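Local coordinates for protein alpha-1,3-glucanase (Paenibacillus glycanilyticus, PDB 6K0P) that hydrolyses alpha-1,3-glucan as a member of glycoside hydrolase family 87, at residues L309-N314 with F329-N334; D355-F360 with A387-Y392. The protein carries 1 engineered substitution. All blocks are in the same frame, centred on the assembly; numbering follows the deposited sequence.

Interaction 1 of 2, residues L309-N314 with F329-N334. Engineered in segment 329-334: A331 (natural residue Asp). With GLC (alpha-D-glucopyranose), chain B; GLC (alpha-D-glucopyranose), chain C.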
# COMPACT_ATOMS: atom_id res chain seq x y z
N LEU A 309 0.93 -5.82 7.94
CA LEU A 309 2.17 -5.72 8.72
C LEU A 309 1.86 -5.48 10.19
O LEU A 309 2.34 -6.22 11.06
CB LEU A 309 3.10 -4.63 8.17
CG LEU A 309 4.29 -4.28 9.09
CD1 LEU A 309 5.11 -5.52 9.46
CD2 LEU A 309 5.20 -3.21 8.46
N TYR A 310 1.06 -4.46 10.49
CA TYR A 310 0.82 -4.08 11.87
C TYR A 310 -0.50 -3.33 11.97
O TYR A 310 -0.81 -2.49 11.11
CB TYR A 310 1.96 -3.20 12.41
CG TYR A 310 1.78 -2.85 13.87
CD1 TYR A 310 1.92 -3.82 14.85
CD2 TYR A 310 1.43 -1.57 14.25
CE1 TYR A 310 1.73 -3.52 16.19
CE2 TYR A 310 1.26 -1.25 15.59
CZ TYR A 310 1.40 -2.23 16.55
OH TYR A 310 1.19 -1.92 17.88
N TRP A 311 -1.25 -3.61 13.04
CA TRP A 311 -2.54 -3.00 13.32
C TRP A 311 -2.47 -2.55 14.78
O TRP A 311 -2.75 -3.34 15.69
CB TRP A 311 -3.66 -4.01 13.10
CG TRP A 311 -5.05 -3.47 13.23
CD1 TRP A 311 -5.70 -3.14 14.39
CD2 TRP A 311 -5.96 -3.22 12.17
NE1 TRP A 311 -6.97 -2.69 14.11
CE2 TRP A 311 -7.16 -2.72 12.75
CE3 TRP A 311 -5.89 -3.34 10.78
CZ2 TRP A 311 -8.27 -2.37 11.99
CZ3 TRP A 311 -7.00 -3.00 10.02
CH2 TRP A 311 -8.17 -2.51 10.63
N GLY A 312 -2.10 -1.29 14.99
CA GLY A 312 -1.89 -0.79 16.34
C GLY A 312 -3.21 -0.49 17.03
O GLY A 312 -4.18 -0.08 16.41
N VAL A 313 -3.23 -0.74 18.34
CA VAL A 313 -4.38 -0.48 19.20
C VAL A 313 -3.84 0.23 20.43
O VAL A 313 -3.19 -0.41 21.28
CB VAL A 313 -5.12 -1.76 19.58
CG1 VAL A 313 -6.34 -1.42 20.42
CG2 VAL A 313 -5.52 -2.56 18.33
N ASN A 314 -4.09 1.53 20.55
CA ASN A 314 -3.51 2.35 21.61
C ASN A 314 -2.00 2.15 21.71
O ASN A 314 -1.43 2.00 22.80
CB ASN A 314 -4.21 2.11 22.96
CG ASN A 314 -3.95 3.23 23.94
OD1 ASN A 314 -3.60 4.34 23.55
ND2 ASN A 314 -4.10 2.93 25.23
N PHE A 329 -3.05 -8.95 2.25
CA PHE A 329 -4.46 -9.22 1.99
C PHE A 329 -5.41 -8.23 2.63
O PHE A 329 -6.60 -8.24 2.31
CB PHE A 329 -4.79 -10.69 2.30
CG PHE A 329 -4.13 -11.61 1.32
CD1 PHE A 329 -4.77 -11.93 0.13
CD2 PHE A 329 -2.84 -12.07 1.54
CE1 PHE A 329 -4.14 -12.74 -0.81
CE2 PHE A 329 -2.21 -12.87 0.60
CZ PHE A 329 -2.86 -13.21 -0.57
N ALA A 330 -4.90 -7.34 3.49
CA ALA A 330 -5.66 -6.20 3.97
C ALA A 330 -4.71 -5.02 4.15
O ALA A 330 -3.74 -4.89 3.39
CB ALA A 330 -6.43 -6.53 5.25
N ALA A 331 -4.97 -4.17 5.14
CA ALA A 331 -4.21 -2.93 5.31
C ALA A 331 -2.73 -3.21 5.55
O ALA A 331 -2.34 -4.26 6.08
CB ALA A 331 -4.77 -2.14 6.50
N GLY A 332 -1.88 -2.27 5.15
CA GLY A 332 -0.45 -2.40 5.40
C GLY A 332 -0.09 -2.09 6.84
O GLY A 332 0.28 -2.98 7.62
N ILE A 333 -0.20 -0.82 7.21
CA ILE A 333 -0.05 -0.37 8.60
C ILE A 333 -1.28 0.45 8.95
O ILE A 333 -1.63 1.39 8.22
CB ILE A 333 1.21 0.48 8.82
CG1 ILE A 333 2.48 -0.32 8.55
CG2 ILE A 333 1.21 1.02 10.25
CD1 ILE A 333 3.76 0.52 8.64
N ASN A 334 -1.94 0.10 10.05
CA ASN A 334 -3.04 0.88 10.60
C ASN A 334 -2.71 1.13 12.06
O ASN A 334 -2.13 0.27 12.73
CB ASN A 334 -4.36 0.10 10.48
CG ASN A 334 -5.59 0.97 10.73
OD1 ASN A 334 -5.49 2.18 10.94
ND2 ASN A 334 -6.76 0.34 10.69
C1 GLC B . -11.31 -5.63 9.60
C2 GLC B . -11.37 -5.94 11.08
C3 GLC B . -10.02 -5.66 11.71
C4 GLC B . -8.93 -6.41 10.96
C5 GLC B . -8.94 -6.01 9.51
C6 GLC B . -7.98 -6.83 8.66
O1 GLC B . -11.18 -4.26 9.50
O2 GLC B . -12.43 -5.15 11.64
O3 GLC B . -10.04 -6.22 13.01
O4 GLC B . -7.66 -6.12 11.49
O5 GLC B . -10.21 -6.25 8.99
O6 GLC B . -8.15 -8.22 8.75
C1 GLC C . -9.39 -5.36 14.02
C2 GLC C . -9.28 -6.12 15.34
C3 GLC C . -10.66 -6.19 15.98
C4 GLC C . -11.26 -4.79 16.13
C5 GLC C . -11.24 -4.08 14.77
C6 GLC C . -11.79 -2.66 14.83
O2 GLC C . -8.80 -7.43 15.08
O3 GLC C . -10.60 -6.85 17.23
O4 GLC C . -12.58 -4.89 16.61
O5 GLC C . -9.92 -4.06 14.27
O6 GLC C . -11.06 -1.88 15.77
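Y310 and W311 run parallel to I333 and N334, and the bridge is closed by N334 N to Y310 O (3.0 Å) and G312 N to N334 O (2.7 Å). One residue earlier, G332 O takes L309 N at 2.9 Å and, more weakly, Y310 N. W311 carries the side-chain contact. Its CG stands anti to the backbone N (chi1 -175°), and the indole lies alongside N334, pointing the same way. N334 CB packs over the six-membered ring, 4.1 Å from its centroid, in a CH-pi contact. Over the opposite face, toward the rim, lie C1 of the chain C glucose and O4 of the chain B glucose, the latter 3.4 Å from W311 CE3. O5 of the chain C glucose comes within 3.3 Å of W311 NE1. K286 adds a cation-pi contact to the indole. The engineered A331 brings CB within 4.3 Å of W311 CZ3. On the other side of the strands, L309 CD2 meets I333 CG1 at 4.0 Å, in the interior with F320 and I325. An alanine in place of W311 would probably leave N334 CB without its ring partner and take away the surface that these two sugar atoms lie over. One indole thus serves both the strand pairing and the glycan pocket: N334 CB backs one face and sugar lies over the other.

Interaction 2 of 2, residues D355-F360 with A387-Y392; sequences DSFALF and AAFAVY
D355 OD1 is gripped by A387 N, at 2.9 Å in a fairly straight bond, and by a water. D355 OD2 takes the hydroxyl of Y392 OH at 2.6 Å, on its syn side and 16° out of the carboxylate plane. The water donates to D355 OD1 and to Y392 OH, and so closes a small ring of polar groups. CG of D355 is anti to its carbonyl carbon (chi1 -68°), which places it beside A390 CB, between A387 N and Y392 OH. The acid and the phenol meet tip to tip, with OD2 at the edge of the Y392 ring. A390 CB lies over one face of the carboxylate, 3.4 Å from D355 OD2. Together these bonds hold the carboxylate at both oxygens and would limit its rotation.

Strands 357-360 and 389-392 run parallel, in matching register. S356 N to A387 O and F357 N to A388 O join the approach to the strands. A390 N to F357 O, L359 N to A390 O and Y392 N to L359 O (2.8 Å) continue the pairing. A358, A390, F360 and Y392 lie on one face; D355, in the loop before the strand, reaches Y392 there. F360 CD2 touches Y392 CB at 3.4 Å, the two side chains crossing at about a right angle. On the other face F357 and F389 lie side by side, rim to rim, with CD2 of F357 3.6 Å from CE1 of F389. Their planes are only 14° apart.

These are neighbouring coils of a right-handed parallel beta-helix, the fold of the pectate lyase-like clan. Strand 333-336 pairs with 357-360, and 409-416 with 389-392. L359 and F389 meet strands 374-383 and 397-407; V391 meets F399 and I415.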
# COMPACT_ATOMS: atom_id res chain seq x y z
N ASP A 355 -6.62 -0.32 2.93
CA ASP A 355 -5.89 0.94 3.08
C ASP A 355 -4.41 0.66 3.33
O ASP A 355 -4.06 -0.05 4.28
CB ASP A 355 -6.44 1.73 4.27
CG ASP A 355 -7.85 2.25 4.06
OD1 ASP A 355 -8.25 2.58 2.92
OD2 ASP A 355 -8.56 2.37 5.09
N SER A 356 -3.52 1.21 2.50
CA SER A 356 -2.11 0.86 2.65
C SER A 356 -1.55 1.40 3.96
O SER A 356 -0.93 0.66 4.74
CB SER A 356 -1.28 1.36 1.48
OG SER A 356 -1.71 0.77 0.25
N PHE A 357 -1.75 2.69 4.21
CA PHE A 357 -1.35 3.34 5.46
C PHE A 357 -2.58 4.04 5.99
O PHE A 357 -3.17 4.86 5.28
CB PHE A 357 -0.23 4.36 5.20
CG PHE A 357 1.04 3.75 4.68
CD1 PHE A 357 1.93 3.13 5.55
CD2 PHE A 357 1.34 3.80 3.34
CE1 PHE A 357 3.11 2.57 5.07
CE2 PHE A 357 2.51 3.24 2.85
CZ PHE A 357 3.39 2.62 3.72
N ALA A 358 -2.96 3.73 7.22
CA ALA A 358 -4.22 4.22 7.77
C ALA A 358 -4.04 4.65 9.22
O ALA A 358 -3.16 4.16 9.94
CB ALA A 358 -5.33 3.17 7.68
N LEU A 359 -4.91 5.58 9.63
CA LEU A 359 -4.99 6.05 11.00
C LEU A 359 -6.47 6.10 11.35
O LEU A 359 -7.23 6.80 10.69
CB LEU A 359 -4.36 7.44 11.12
CG LEU A 359 -4.19 8.01 12.53
CD1 LEU A 359 -3.29 7.14 13.41
CD2 LEU A 359 -3.62 9.41 12.44
N PHE A 360 -6.88 5.31 12.34
CA PHE A 360 -8.29 5.28 12.75
C PHE A 360 -8.38 5.77 14.18
O PHE A 360 -7.99 5.07 15.11
CB PHE A 360 -8.92 3.90 12.61
CG PHE A 360 -10.43 3.92 12.75
CD1 PHE A 360 -11.02 3.98 14.01
CD2 PHE A 360 -11.25 3.94 11.63
CE1 PHE A 360 -12.40 4.03 14.13
CE2 PHE A 360 -12.63 3.99 11.75
CZ PHE A 360 -13.20 4.03 13.00
N ALA A 387 -7.99 2.61 -0.01
CA ALA A 387 -7.21 3.79 -0.38
C ALA A 387 -5.72 3.59 -0.14
O ALA A 387 -5.29 2.75 0.64
CB ALA A 387 -7.70 5.02 0.41
N ALA A 388 -4.91 4.41 -0.84
CA ALA A 388 -3.48 4.43 -0.54
C ALA A 388 -3.22 4.96 0.86
O ALA A 388 -2.40 4.40 1.61
CB ALA A 388 -2.74 5.25 -1.60
N PHE A 389 -3.91 6.03 1.25
CA PHE A 389 -3.75 6.65 2.55
C PHE A 389 -5.15 6.96 3.08
O PHE A 389 -5.99 7.45 2.34
CB PHE A 389 -2.94 7.96 2.43
CG PHE A 389 -1.61 7.77 1.77
CD1 PHE A 389 -0.52 7.30 2.51
CD2 PHE A 389 -1.44 8.01 0.41
CE1 PHE A 389 0.70 7.09 1.90
CE2 PHE A 389 -0.22 7.81 -0.20
CZ PHE A 389 0.86 7.35 0.55
N ALA A 390 -5.39 6.67 4.36
CA ALA A 390 -6.72 6.89 4.91
C ALA A 390 -6.61 7.40 6.34
O ALA A 390 -5.89 6.82 7.16
CB ALA A 390 -7.55 5.61 4.88
N VAL A 391 -7.34 8.48 6.63
CA VAL A 391 -7.37 9.05 7.97
C VAL A 391 -8.82 9.17 8.39
O VAL A 391 -9.63 9.82 7.71
CB VAL A 391 -6.60 10.38 8.06
CG1 VAL A 391 -7.12 11.42 7.09
CG2 VAL A 391 -6.60 10.91 9.49
N TYR A 392 -9.16 8.52 9.50
CA TYR A 392 -10.52 8.48 10.02
C TYR A 392 -10.50 9.21 11.36
O TYR A 392 -10.14 8.63 12.39
CB TYR A 392 -10.97 7.03 10.18
CG TYR A 392 -10.89 6.20 8.90
CD1 TYR A 392 -11.92 6.22 7.96
CD2 TYR A 392 -9.78 5.40 8.64
CE1 TYR A 392 -11.85 5.46 6.80
CE2 TYR A 392 -9.70 4.63 7.49
CZ TYR A 392 -10.73 4.67 6.57
OH TYR A 392 -10.64 3.91 5.42
O HOH W 1 -10.38 4.42 2.55

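Interactions 1 and 2 are consecutive steps along the same face of the beta-helix. Strands 333-336 and 357-360 are neighbours, and probable hydrogen bonds from I333 N to S356 O and from A358 N to I333 O join them. Both contacts are largely buried, with centres about 10 Å apart. Their inward faces are mostly apolar, although interaction 1 also buries the Y310 hydroxyl, bonded to G290. Their other faces differ. Interaction 1 offers an indole to bound glucose. Interaction 2 has a carboxylate held by A387 N, a tyrosine and a water, with the side chain of F360 about 6 Å from a bound glucose. The engineered A331 packs its CB against D355 O, where the two contacts meet.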